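Local coordinates for hyaluronidase-phage associated (Streptococcus pyogenes, PDB 2WB3), which cleaves hyaluronan by a lyase reaction as part of a phage tail fibre, its chains winding into a triple-stranded beta-helix, at the interface of chains A and B. Coordinates in Å, arbitrary orientation; residue numbers count along the deposited sequence, not the author numbering. Chains: chain A/B, Hyaluronidase-phage associated.

The interface of chains A and B. Residues chain A 99-100, 105; chain B 87, 90-91, 95, 110-111.
A:Asn100, at the end of strand 96-100, pushes its carboxamide into the loops of chain B around B:Thr91 and B:Pro110, a patch of the chain-to-chain packing in the triple-stranded beta-helix of this phage-tail hyaluronate lyase. Hydrogen bonding centres on that amide, which reads the backbone of B:Thr91 from both ends. Its OD1 accepts a hydrogen bond from B:Thr91 N, 3.1 Å away, through an in-plane lone pair, while its ND2 donates to B:Thr91 O at 3.3 Å, almost straight (178° at H). ND2 also donates to B:Pro110 O at 2.9 Å, equally straight, though tilted 29° from that carbonyl plane. Both acceptors lie in the plane of the amide, so the three bonds fix its rotation. Asparagine suits the place because one short, flat group both donates and accepts; CG anti to the backbone N (chi1 -157°) swings it out to B:Thr91 and B:Pro110.

Van der Waals contacts lie beside the amide and along the neighbouring backbone. B:Gly90 CA comes 3.3 Å from A:Asn100 OD1, in a turn whose positive phi glycine adopts readily. The ring CB of B:Pro110 lies 3.4 Å from A:Asn100 ND2. Methionine's unbranched chain can bend, at chi2 and chi3 in B:Met95, setting CE 3.4 Å from A:Arg99 O.

A:Lys105 lays its long methylene chain along the B:Pro110-B:Asp111 backbone, CD 3.8 Å from B:Asp111 O. Its NZ stays 4.5 Å from B:Asp111 OD1, perhaps weakly attracted.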
# COMPACT_ATOMS: atom_id res chain seq x y z
N ARG A 99 4.11 4.35 31.79
CA ARG A 99 5.00 3.50 32.55
C ARG A 99 6.42 3.71 32.11
O ARG A 99 6.67 4.07 30.98
CB ARG A 99 4.64 2.05 32.28
CG ARG A 99 3.16 1.80 32.46
CD ARG A 99 2.83 0.37 32.20
NE ARG A 99 2.77 -0.34 33.46
CZ ARG A 99 3.08 -1.62 33.61
NH1 ARG A 99 3.48 -2.33 32.57
NH2 ARG A 99 2.99 -2.21 34.79
N ASN A 100 7.39 3.43 32.99
CA ASN A 100 8.81 3.51 32.59
C ASN A 100 9.47 2.27 33.19
O ASN A 100 9.32 2.04 34.36
CB ASN A 100 9.45 4.76 33.16
CG ASN A 100 10.69 5.21 32.39
OD1 ASN A 100 11.25 4.49 31.56
ND2 ASN A 100 11.10 6.41 32.64
N LYS A 105 3.96 5.12 36.29
CA LYS A 105 4.48 6.38 36.75
C LYS A 105 3.41 7.47 36.82
O LYS A 105 3.45 8.34 37.68
CB LYS A 105 5.60 6.83 35.81
CG LYS A 105 6.77 5.86 35.73
CD LYS A 105 7.36 5.73 37.08
CE LYS A 105 8.75 5.12 37.07
NZ LYS A 105 9.33 5.14 38.44
N SER B 87 8.42 2.38 28.44
CA SER B 87 9.75 2.23 27.91
C SER B 87 10.27 0.96 28.51
O SER B 87 10.64 0.95 29.66
CB SER B 87 10.61 3.40 28.35
OG SER B 87 11.95 3.19 27.91
N GLY B 90 13.74 1.69 29.57
CA GLY B 90 13.87 2.87 30.43
C GLY B 90 14.38 4.10 29.63
O GLY B 90 15.40 4.02 28.91
N THR B 91 13.69 5.22 29.77
CA THR B 91 14.09 6.44 29.07
C THR B 91 14.33 7.59 30.03
O THR B 91 13.69 7.70 31.09
CB THR B 91 13.04 6.84 27.99
OG1 THR B 91 13.57 7.94 27.20
CG2 THR B 91 11.73 7.23 28.65
N MET B 95 7.76 11.60 29.17
CA MET B 95 6.84 10.62 28.59
C MET B 95 5.71 11.31 27.75
O MET B 95 5.24 10.76 26.74
CB MET B 95 6.26 9.76 29.71
CG MET B 95 7.32 9.13 30.65
SD MET B 95 8.52 8.14 29.75
CE MET B 95 7.52 6.80 29.24
N PRO B 110 9.83 11.26 33.11
CA PRO B 110 10.10 9.85 33.16
C PRO B 110 9.83 9.24 34.53
O PRO B 110 9.64 8.03 34.60
CB PRO B 110 11.59 9.76 32.79
CG PRO B 110 12.11 11.09 32.99
CD PRO B 110 11.01 12.04 32.70
N ASP B 111 9.80 10.04 35.61
CA ASP B 111 9.45 9.53 36.95
C ASP B 111 7.99 9.71 37.26
O ASP B 111 7.54 9.34 38.33
CB ASP B 111 10.30 10.17 38.04
CG ASP B 111 11.75 9.82 37.87
OD1 ASP B 111 12.06 8.61 37.86
OD2 ASP B 111 12.55 10.73 37.65